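Local coordinates for protein Non-reducing end beta-L-arabinofuranosidase (Bacteroides thetaiotaomicron, PDB 5MQO) that is a family GH127 glycoside hydrolase that probably cleaves terminal sugars during the breakdown of complex plant pectin by a gut bacterium, at residues F214-C225 and M251-Y260; P286-M294 and Q318-D329. All coordinates share one frame; numbering follows the deposited sequence.

Both contacts belong to the helical catalytic domain, with contact 1 complete along the chain before contact 2 begins. Contact 1 packs helix 212-230 against the end of helix 243-255 and the start of helix 258-270, across the turn that joins them; contact 2 lays the long loop after helix 258-270 against helix 317-333. Their centres are about 28 Å apart and their nearest atoms about 10 Å. Contact 1 lies further out, its centre about 26 Å from the centre of the chain against about 20 Å for contact 2. Both are structural packing: the first through side-chain knobs, the second through polar side chains gripping backbone and a phenylalanine set against the helix's apolar side chains.

Contact 1: residues F214-C225 and M251-Y260; sequences FDAAVKATDFLC and MYRATGNPRY
Y260 drives its ring as a knob into a hole on helix 212-230 formed by V218, T221, D222 and C225, a helix-to-helix contact within a barrel of helical hairpins consistent with the (alpha/alpha)6 fold of six-hairpin glycosidases. T221 CG2 sits over one face of the ring, 3.5 Å from its centroid, a CH-pi contact; N257 ND2 lies over the opposite face, toward the rim, and C225 SG comes in at the edge, 3.7 Å from Y260 CD1. The phenol reaches past them to give D222 OD1 a 2.6 Å hydrogen bond from Y260 OH, arriving from above the carboxylate plane. A phenylalanine in place of Y260 would probably leave D222 OD1 without its hydroxyl donor, with the long R259 salt bridge as its remaining polar link across this contact.

M251 is the second knob, set among F214, A217, V218 and T221. A bend at its chi2 (-77°) carries the methyl onto A217, while SD makes an oblique Met-aromatic contact with the F214 ring. The tip of that ring, F214 CZ, meets T255 CG2 at 3.8 Å, and H205 stacks on F214 from outside the two segments. At the other end, R259 spreads one guanidinium face over C225 CB, with E229 bridging its NE.

Behind this first shell, T221 OG1 donates to A217 O, which fixes chi1 (-56°) and puts CG2 anti to the backbone N, aimed at the tyrosine. N257 caps the helix that carries Y260, its OD1 accepting from R259 N at 3.1 Å. Just before it, T255 forms an ST turn: OG1 accepts from N257 N and donates back to M251 O at 2.7 Å.

Contact 2: residues P286-M294 and Q318-D329; sequences PFRDQYRAM and QLMKNLTSIWND
N322 holds the loop to the helix: its ND2 donates both hydrogens to loop carbonyls, to R288 O at 2.9 Å and Q290 O at 2.8 Å. The motif is a loop with a short 3-10 turn at 287-289, laid along helix 317-333 in the helical catalytic domain, an asparagine amide bridging the backbone just where the 3-10 turn ends. Both carbonyls are met from well above their planes, so the amide is clasped between them, not placed on their lone pairs.

The tightly packed side lies beneath. With CG anti to the backbone N (chi1 -179°), F287 swings its ring inward: L319 CD2 and L323 CD2 come up at its edge, the latter 4.0 Å from F287 CZ, and I326 CD1 approaches obliquely. Helix 297-314 covers this core through V307 and Y304. I326 also presses CG1 against the passing backbone, 3.7 Å from R292 N.

Toward solvent the packing thins and becomes polar. The exposed Y291 spreads one ring face over N322 ND2, while S325 OG lies at the ring's edge. Y291 OH accepts from Q318 NE2 at 3.1 Å, the glutamine amide standing almost perpendicular to the ring (85°). The same NE2 also donates to N322 OD1 at 2.8 Å, which steadies the amide that grips the loop. R288 lies with L319 CD2 over one guanidinium face, its charge answered by D269 and E316. The side chain of R292 meets the helix at its base, R292 CB lying 3.5 Å from D329 OD2.

That aspartate pins the far end of the loop. R333 bridges its OD1 and K334 its OD2, and D329 OD2 uses its anti lone pair to accept from A293 N at 2.8 Å.

Contact 1: residues F214-C225 and M251-Y260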
loop_
_atom_site.group_PDB
_atom_site.type_symbol
_atom_site.label_atom_id
_atom_site.label_comp_id
_atom_site.label_asym_id
_atom_site.label_seq_id
_atom_site.Cartn_x
_atom_site.Cartn_y
_atom_site.Cartn_z
ATOM N N PHE A 214 13.087 14.829 -16.759
ATOM C CA PHE A 214 14.125 14.654 -15.737
ATOM C C PHE A 214 14.919 15.925 -15.434
ATOM O O PHE A 214 15.120 16.282 -14.267
ATOM C CB PHE A 214 15.089 13.560 -16.169
ATOM C CG PHE A 214 16.050 13.142 -15.101
ATOM C CD1 PHE A 214 15.586 12.633 -13.902
ATOM C CD2 PHE A 214 17.422 13.250 -15.296
ATOM C CE1 PHE A 214 16.456 12.227 -12.921
ATOM C CE2 PHE A 214 18.306 12.849 -14.310
ATOM C CZ PHE A 214 17.820 12.326 -13.119
ATOM N N ASP A 215 15.358 16.609 -16.491
ATOM C CA ASP A 215 16.101 17.869 -16.343
ATOM C C ASP A 215 15.241 18.927 -15.657
ATOM O O ASP A 215 15.738 19.660 -14.826
ATOM C CB ASP A 215 16.680 18.355 -17.693
ATOM C CG ASP A 215 17.827 17.439 -18.220
ATOM O OD1 ASP A 215 18.693 16.996 -17.431
ATOM O OD2 ASP A 215 17.880 17.173 -19.433
ATOM N N ALA A 216 13.948 18.959 -15.950
ATOM C CA ALA A 216 13.002 19.800 -15.178
ATOM C C ALA A 216 12.986 19.445 -13.697
ATOM O O ALA A 216 12.955 20.320 -12.851
ATOM C CB ALA A 216 11.584 19.733 -15.742
ATOM N N ALA A 217 13.034 18.164 -13.395
ATOM C CA ALA A 217 13.100 17.701 -12.014
ATOM C C ALA A 217 14.444 18.023 -11.270
ATOM O O ALA A 217 14.399 18.532 -10.122
ATOM C CB ALA A 217 12.790 16.207 -11.979
ATOM N N VAL A 218 15.601 17.736 -11.902
ATOM C CA VAL A 218 16.926 18.064 -11.314
ATOM C C VAL A 218 17.013 19.566 -10.918
ATOM O O VAL A 218 17.577 19.924 -9.873
ATOM C CB VAL A 218 18.127 17.734 -12.283
ATOM C CG1 VAL A 218 19.488 18.208 -11.733
ATOM C CG2 VAL A 218 18.202 16.252 -12.596
ATOM N N LYS A 219 16.466 20.436 -11.766
ATOM C CA LYS A 219 16.392 21.861 -11.464
ATOM C C LYS A 219 15.480 22.180 -10.281
ATOM O O LYS A 219 15.839 22.996 -9.432
ATOM C CB LYS A 219 15.932 22.644 -12.690
ATOM C CG LYS A 219 16.955 22.686 -13.814
ATOM C CD LYS A 219 16.425 23.575 -14.915
ATOM C CE LYS A 219 17.410 23.696 -16.051
ATOM N NZ LYS A 219 17.074 24.910 -16.841
ATOM N N ALA A 220 14.315 21.537 -10.228
ATOM C CA ALA A 220 13.369 21.712 -9.107
ATOM C C ALA A 220 14.020 21.332 -7.783
ATOM O O ALA A 220 13.858 22.017 -6.754
ATOM C CB ALA A 220 12.132 20.871 -9.328
ATOM N N THR A 221 14.761 20.230 -7.832
ATOM C CA THR A 221 15.485 19.721 -6.685
ATOM C C THR A 221 16.522 20.731 -6.201
ATOM O O THR A 221 16.621 20.983 -4.987
ATOM C CB THR A 221 16.153 18.374 -7.051
ATOM O OG1 THR A 221 15.159 17.460 -7.536
ATOM C CG2 THR A 221 16.906 17.767 -5.871
ATOM N N ASP A 222 17.290 21.301 -7.138
ATOM C CA ASP A 222 18.312 22.333 -6.795
ATOM C C ASP A 222 17.660 23.557 -6.146
ATOM O O ASP A 222 18.194 24.149 -5.194
ATOM C CB ASP A 222 19.135 22.736 -8.022
ATOM C CG ASP A 222 20.085 21.617 -8.495
ATOM O OD1 ASP A 222 20.629 20.866 -7.662
ATOM O OD2 ASP A 222 20.318 21.484 -9.715
ATOM N N PHE A 223 16.479 23.899 -6.645
ATOM C CA PHE A 223 15.711 24.971 -6.065
ATOM C C PHE A 223 15.314 24.691 -4.598
ATOM O O PHE A 223 15.454 25.565 -3.754
ATOM C CB PHE A 223 14.483 25.304 -6.913
ATOM C CG PHE A 223 13.690 26.416 -6.337
ATOM C CD1 PHE A 223 14.164 27.718 -6.427
ATOM C CD2 PHE A 223 12.537 26.161 -5.604
ATOM C CE1 PHE A 223 13.481 28.755 -5.821
ATOM C CE2 PHE A 223 11.850 27.194 -5.010
ATOM C CZ PHE A 223 12.322 28.498 -5.115
ATOM N N LEU A 224 14.821 23.489 -4.303
ATOM C CA LEU A 224 14.566 23.101 -2.921
ATOM C C LEU A 224 15.826 23.165 -2.063
ATOM O O LEU A 224 15.752 23.623 -0.929
ATOM C CB LEU A 224 14.032 21.686 -2.815
ATOM C CG LEU A 224 12.712 21.322 -3.458
ATOM C CD1 LEU A 224 12.353 19.898 -3.045
ATOM C CD2 LEU A 224 11.626 22.299 -3.036
ATOM N N CYS A 225 16.972 22.703 -2.565
ATOM C CA CYS A 225 18.200 22.773 -1.756
ATOM C C CYS A 225 18.506 24.222 -1.360
ATOM O O CYS A 225 18.938 24.489 -0.243
ATOM C CB CYS A 225 19.406 22.146 -2.470
ATOM S SG CYS A 225 19.175 20.422 -2.974
ATOM N N MET A 251 16.188 11.195 -5.922
ATOM C CA MET A 251 16.999 12.014 -6.811
ATOM C C MET A 251 18.472 11.823 -6.610
ATOM O O MET A 251 19.220 11.854 -7.593
ATOM C CB MET A 251 16.666 13.481 -6.682
ATOM C CG MET A 251 15.612 13.889 -7.683
ATOM S SD MET A 251 16.347 14.055 -9.315
ATOM C CE MET A 251 14.848 14.487 -10.163
ATOM N N TYR A 252 18.899 11.624 -5.364
ATOM C CA TYR A 252 20.310 11.265 -5.106
ATOM C C TYR A 252 20.636 9.942 -5.776
ATOM O O TYR A 252 21.594 9.842 -6.518
ATOM C CB TYR A 252 20.603 11.176 -3.618
ATOM C CG TYR A 252 21.879 10.457 -3.257
ATOM C CD1 TYR A 252 23.136 11.031 -3.485
ATOM C CD2 TYR A 252 21.829 9.210 -2.644
ATOM C CE1 TYR A 252 24.310 10.364 -3.124
ATOM C CE2 TYR A 252 22.988 8.532 -2.279
ATOM C CZ TYR A 252 24.230 9.102 -2.521
ATOM O OH TYR A 252 25.345 8.387 -2.126
ATOM N N ARG A 253 19.796 8.947 -5.532
ATOM C CA ARG A 253 19.841 7.692 -6.277
ATOM C C ARG A 253 19.948 7.847 -7.776
ATOM O O ARG A 253 20.716 7.125 -8.392
ATOM C CB ARG A 253 18.622 6.818 -5.960
ATOM C CG ARG A 253 18.763 6.137 -4.602
ATOM C CD ARG A 253 17.460 5.610 -4.089
ATOM N NE ARG A 253 17.613 5.149 -2.725
ATOM C CZ ARG A 253 16.590 4.759 -1.967
ATOM N NH1 ARG A 253 15.355 4.751 -2.464
ATOM N NH2 ARG A 253 16.798 4.354 -0.714
ATOM N N ALA A 254 19.189 8.771 -8.350
ATOM C CA ALA A 254 19.197 8.981 -9.793
ATOM C C ALA A 254 20.340 9.840 -10.352
ATOM O O ALA A 254 20.602 9.766 -11.548
ATOM C CB ALA A 254 17.876 9.554 -10.241
ATOM N N THR A 255 20.996 10.656 -9.528
ATOM C CA THR A 255 22.025 11.587 -10.023
ATOM C C THR A 255 23.413 11.427 -9.425
ATOM O O THR A 255 24.367 11.888 -10.023
ATOM C CB THR A 255 21.627 13.043 -9.738
ATOM O OG1 THR A 255 21.430 13.224 -8.324
ATOM C CG2 THR A 255 20.364 13.432 -10.511
ATOM N N GLY A 256 23.525 10.813 -8.245
ATOM C CA GLY A 256 24.789 10.688 -7.528
ATOM C C GLY A 256 25.184 11.977 -6.835
ATOM O O GLY A 256 26.299 12.089 -6.328
ATOM N N ASN A 257 24.276 12.944 -6.777
ATOM C CA ASN A 257 24.623 14.279 -6.336
ATOM C C ASN A 257 24.569 14.389 -4.805
ATOM O O ASN A 257 23.464 14.510 -4.255
ATOM C CB ASN A 257 23.666 15.268 -6.988
ATOM C CG ASN A 257 23.930 16.705 -6.586
ATOM O OD1 ASN A 257 24.591 16.982 -5.586
ATOM N ND2 ASN A 257 23.384 17.633 -7.360
ATOM N N PRO A 258 25.752 14.415 -4.122
ATOM C CA PRO A 258 25.823 14.381 -2.627
ATOM C C PRO A 258 25.018 15.430 -1.893
ATOM O O PRO A 258 24.628 15.207 -0.750
ATOM C CB PRO A 258 27.319 14.598 -2.310
ATOM C CG PRO A 258 27.906 15.142 -3.553
ATOM C CD PRO A 258 27.098 14.599 -4.697
ATOM N N ARG A 259 24.795 16.564 -2.540
ATOM C CA ARG A 259 23.969 17.634 -1.985
ATOM C C ARG A 259 22.544 17.131 -1.638
ATOM O O ARG A 259 21.928 17.599 -0.677
ATOM C CB ARG A 259 23.957 18.813 -2.972
ATOM C CG ARG A 259 23.258 20.059 -2.484
ATOM C CD ARG A 259 23.933 21.302 -3.047
ATOM N NE ARG A 259 23.191 22.524 -2.701
ATOM C CZ ARG A 259 22.391 23.213 -3.520
ATOM N NH1 ARG A 259 22.179 22.835 -4.791
ATOM N NH2 ARG A 259 21.780 24.305 -3.054
ATOM N N TYR A 260 22.054 16.152 -2.398
ATOM C CA TYR A 260 20.693 15.655 -2.227
ATOM C C TYR A 260 20.555 14.723 -1.023
ATOM O O TYR A 260 19.558 14.784 -0.276
ATOM C CB TYR A 260 20.211 14.977 -3.515
ATOM C CG TYR A 260 20.214 15.885 -4.743
ATOM C CD1 TYR A 260 20.207 17.286 -4.629
ATOM C CD2 TYR A 260 20.189 15.344 -6.023
ATOM C CE1 TYR A 260 20.208 18.100 -5.739
ATOM C CE2 TYR A 260 20.169 16.163 -7.144
ATOM C CZ TYR A 260 20.179 17.548 -6.994
ATOM O OH TYR A 260 20.157 18.380 -8.098
#

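Contact 2: residues P286-M294 and Q318-D329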
loop_
_atom_site.group_PDB
_atom_site.type_symbol
_atom_site.label_atom_id
_atom_site.label_comp_id
_atom_site.label_asym_id
_atom_site.label_seq_id
_atom_site.Cartn_x
_atom_site.Cartn_y
_atom_site.Cartn_z
ATOM N N PRO A 286 12.631 15.352 18.748
ATOM C CA PRO A 286 13.454 14.884 17.626
ATOM C C PRO A 286 13.129 13.486 17.127
ATOM O O PRO A 286 12.571 12.694 17.854
ATOM C CB PRO A 286 14.859 14.908 18.220
ATOM C CG PRO A 286 14.788 16.058 19.155
ATOM C CD PRO A 286 13.474 15.897 19.822
ATOM N N PHE A 287 13.490 13.175 15.894
ATOM C CA PHE A 287 13.173 11.860 15.362
ATOM C C PHE A 287 13.833 10.742 16.141
ATOM O O PHE A 287 13.229 9.694 16.334
ATOM C CB PHE A 287 13.471 11.704 13.877
ATOM C CG PHE A 287 13.101 10.352 13.375
ATOM C CD1 PHE A 287 11.762 10.003 13.239
ATOM C CD2 PHE A 287 14.076 9.377 13.151
ATOM C CE1 PHE A 287 11.403 8.713 12.813
ATOM C CE2 PHE A 287 13.729 8.086 12.762
ATOM C CZ PHE A 287 12.403 7.750 12.584
ATOM N N ARG A 288 15.043 10.964 16.632
ATOM C CA ARG A 288 15.795 9.871 17.263
ATOM C C ARG A 288 15.259 9.489 18.632
ATOM O O ARG A 288 15.592 8.425 19.132
ATOM C CB ARG A 288 17.284 10.196 17.289
ATOM C CG ARG A 288 17.837 10.334 15.881
ATOM C CD ARG A 288 19.343 10.582 15.828
ATOM N NE ARG A 288 19.855 10.448 14.466
ATOM C CZ ARG A 288 19.643 11.324 13.475
ATOM N NH1 ARG A 288 18.922 12.452 13.644
ATOM N NH2 ARG A 288 20.157 11.073 12.274
ATOM N N ASP A 289 14.404 10.338 19.206
ATOM C CA ASP A 289 13.689 10.046 20.465
ATOM C C ASP A 289 12.366 9.326 20.255
ATOM O O ASP A 289 11.787 8.875 21.214
ATOM C CB ASP A 289 13.433 11.334 21.274
ATOM C CG ASP A 289 14.720 12.074 21.632
ATOM O OD1 ASP A 289 15.620 11.454 22.242
ATOM O OD2 ASP A 289 14.834 13.277 21.302
ATOM N N GLN A 290 11.889 9.225 19.018
ATOM C CA GLN A 290 10.599 8.612 18.704
ATOM C C GLN A 290 10.737 7.131 18.551
ATOM O O GLN A 290 11.455 6.681 17.657
ATOM C CB GLN A 290 10.041 9.158 17.395
ATOM C CG GLN A 290 9.616 10.617 17.468
ATOM C CD GLN A 290 9.133 11.155 16.126
ATOM O OE1 GLN A 290 8.423 10.478 15.366
ATOM N NE2 GLN A 290 9.494 12.396 15.848
ATOM N N TYR A 291 10.057 6.363 19.401
ATOM C CA TYR A 291 10.047 4.892 19.303
ATOM C C TYR A 291 8.615 4.328 19.148
ATOM O O TYR A 291 8.385 3.120 19.333
ATOM C CB TYR A 291 10.738 4.270 20.532
ATOM C CG TYR A 291 12.193 4.587 20.647
ATOM C CD1 TYR A 291 13.161 3.771 20.017
ATOM C CD2 TYR A 291 12.637 5.703 21.380
ATOM C CE1 TYR A 291 14.528 4.040 20.123
ATOM C CE2 TYR A 291 14.015 6.005 21.480
ATOM C CZ TYR A 291 14.958 5.166 20.852
ATOM O OH TYR A 291 16.311 5.416 20.943
ATOM N N ARG A 292 7.670 5.205 18.794
ATOM C CA ARG A 292 6.276 4.847 18.629
ATOM C C ARG A 292 5.650 5.656 17.455
ATOM O O ARG A 292 6.142 6.739 17.082
ATOM C CB ARG A 292 5.565 5.068 19.975
ATOM C CG ARG A 292 5.967 4.067 21.069
ATOM C CD ARG A 292 5.254 4.317 22.402
ATOM N NE ARG A 292 5.212 3.162 23.336
ATOM C CZ ARG A 292 4.553 3.143 24.518
ATOM N NH1 ARG A 292 3.877 4.214 24.950
ATOM N NH2 ARG A 292 4.555 2.039 25.282
ATOM N N ALA A 293 4.588 5.114 16.856
ATOM C CA ALA A 293 3.805 5.827 15.830
ATOM C C ALA A 293 3.010 6.922 16.485
ATOM O O ALA A 293 2.549 6.732 17.597
ATOM C CB ALA A 293 2.862 4.882 15.112
ATOM N N MET A 294 2.772 8.032 15.786
ATOM C CA MET A 294 2.310 9.226 16.463
ATOM C C MET A 294 1.026 9.930 16.043
ATOM O O MET A 294 0.053 9.998 16.849
ATOM C CB MET A 294 3.428 10.231 16.425
ATOM C CG MET A 294 3.380 11.195 17.584
ATOM S SD MET A 294 5.041 11.661 17.996
ATOM C CE MET A 294 5.616 10.345 19.087
ATOM N N GLN A 318 21.068 3.874 14.532
ATOM C CA GLN A 318 20.080 4.462 15.449
ATOM C C GLN A 318 18.745 4.613 14.745
ATOM O O GLN A 318 17.739 4.215 15.274
ATOM C CB GLN A 318 20.579 5.792 16.029
ATOM C CG GLN A 318 19.571 6.588 16.858
ATOM C CD GLN A 318 18.926 5.820 18.007
ATOM O OE1 GLN A 318 19.584 5.071 18.730
ATOM N NE2 GLN A 318 17.633 6.027 18.192
ATOM N N LEU A 319 18.763 5.105 13.519
ATOM C CA LEU A 319 17.553 5.167 12.688
ATOM C C LEU A 319 16.753 3.836 12.616
ATOM O O LEU A 319 15.538 3.835 12.764
ATOM C CB LEU A 319 17.903 5.623 11.278
ATOM C CG LEU A 319 18.623 6.961 11.204
ATOM C CD1 LEU A 319 19.034 7.231 9.781
ATOM C CD2 LEU A 319 17.753 8.087 11.734
ATOM N N MET A 320 17.441 2.716 12.409
ATOM C CA MET A 320 16.807 1.387 12.403
ATOM C C MET A 320 16.353 0.972 13.805
ATOM O O MET A 320 15.433 0.186 13.938
ATOM C CB MET A 320 17.766 0.346 11.811
ATOM C CG MET A 320 17.137 -0.973 11.351
ATOM S SD MET A 320 15.916 -0.997 10.013
ATOM C CE MET A 320 16.303 0.524 9.136
ATOM N N LYS A 321 16.989 1.488 14.853
ATOM C CA LYS A 321 16.454 1.303 16.218
ATOM C C LYS A 321 15.080 1.988 16.377
ATOM O O LYS A 321 14.180 1.430 16.981
ATOM C CB LYS A 321 17.451 1.775 17.300
ATOM C CG LYS A 321 17.906 0.671 18.259
ATOM C CD LYS A 321 19.375 0.752 18.715
ATOM C CE LYS A 321 19.828 -0.622 19.235
ATOM N NZ LYS A 321 20.976 -0.554 20.184
ATOM N N ASN A 322 14.940 3.181 15.807
ATOM C CA ASN A 322 13.679 3.888 15.789
ATOM C C ASN A 322 12.712 3.210 14.861
ATOM O O ASN A 322 11.585 2.943 15.247
ATOM C CB ASN A 322 13.861 5.349 15.384
ATOM C CG ASN A 322 14.745 6.111 16.360
ATOM O OD1 ASN A 322 15.878 6.435 16.042
ATOM N ND2 ASN A 322 14.230 6.382 17.561
ATOM N N LEU A 323 13.143 2.892 13.653
ATOM C CA LEU A 323 12.206 2.385 12.638
ATOM C C LEU A 323 11.639 1.046 13.030
ATOM O O LEU A 323 10.454 0.809 12.783
ATOM C CB LEU A 323 12.830 2.314 11.248
ATOM C CG LEU A 323 13.140 3.660 10.569
ATOM C CD1 LEU A 323 13.949 3.429 9.287
ATOM C CD2 LEU A 323 11.879 4.474 10.292
ATOM N N THR A 324 12.434 0.190 13.686
ATOM C CA THR A 324 11.914 -1.134 14.133
ATOM C C THR A 324 10.969 -1.095 15.343
ATOM O O THR A 324 10.067 -1.868 15.363
ATOM C CB THR A 324 13.010 -2.227 14.299
ATOM O OG1 THR A 324 14.020 -1.797 15.200
ATOM C CG2 THR A 324 13.685 -2.474 13.019
ATOM N N SER A 325 11.100 -0.207 16.312
ATOM C CA SER A 325 10.031 -0.142 17.338
ATOM C C SER A 325 8.782 0.597 16.844
ATOM O O SER A 325 7.687 0.322 17.316
ATOM C CB SER A 325 10.489 0.352 18.739
ATOM O OG SER A 325 11.341 1.451 18.606
ATOM N N ILE A 326 8.946 1.523 15.904
ATOM C CA ILE A 326 7.798 2.213 15.296
ATOM C C ILE A 326 7.013 1.204 14.428
ATOM O O ILE A 326 5.779 1.171 14.469
ATOM C CB ILE A 326 8.238 3.458 14.468
ATOM C CG1 ILE A 326 8.849 4.490 15.384
ATOM C CG2 ILE A 326 7.057 4.132 13.769
ATOM C CD1 ILE A 326 9.447 5.679 14.660
ATOM N N TRP A 327 7.727 0.401 13.642
ATOM C CA TRP A 327 7.068 -0.576 12.783
ATOM C C TRP A 327 6.310 -1.502 13.704
ATOM O O TRP A 327 5.123 -1.706 13.545
ATOM C CB TRP A 327 8.069 -1.352 11.909
ATOM C CG TRP A 327 7.439 -2.449 11.120
ATOM C CD1 TRP A 327 6.848 -2.344 9.904
ATOM C CD2 TRP A 327 7.335 -3.821 11.503
ATOM N NE1 TRP A 327 6.359 -3.574 9.501
ATOM C CE2 TRP A 327 6.648 -4.497 10.473
ATOM C CE3 TRP A 327 7.752 -4.553 12.627
ATOM C CZ2 TRP A 327 6.376 -5.891 10.533
ATOM C CZ3 TRP A 327 7.474 -5.942 12.687
ATOM C CH2 TRP A 327 6.793 -6.586 11.646
ATOM N N ASN A 328 7.015 -2.002 14.699
ATOM C CA ASN A 328 6.455 -2.870 15.696
ATOM C C ASN A 328 5.195 -2.307 16.356
ATOM O O ASN A 328 4.225 -3.017 16.510
ATOM C CB ASN A 328 7.519 -3.145 16.768
ATOM C CG ASN A 328 7.173 -4.324 17.637
ATOM O OD1 ASN A 328 6.516 -4.178 18.687
ATOM N ND2 ASN A 328 7.596 -5.522 17.192
ATOM N N ASP A 329 5.230 -1.037 16.741
ATOM C CA ASP A 329 4.091 -0.328 17.372
ATOM C C ASP A 329 2.850 -0.308 16.467
ATOM O O ASP A 329 1.757 -0.710 16.859
ATOM C CB ASP A 329 4.474 1.121 17.695
ATOM C CG ASP A 329 3.379 1.850 18.460
ATOM O OD1 ASP A 329 2.640 1.174 19.212
ATOM O OD2 ASP A 329 3.250 3.089 18.317
#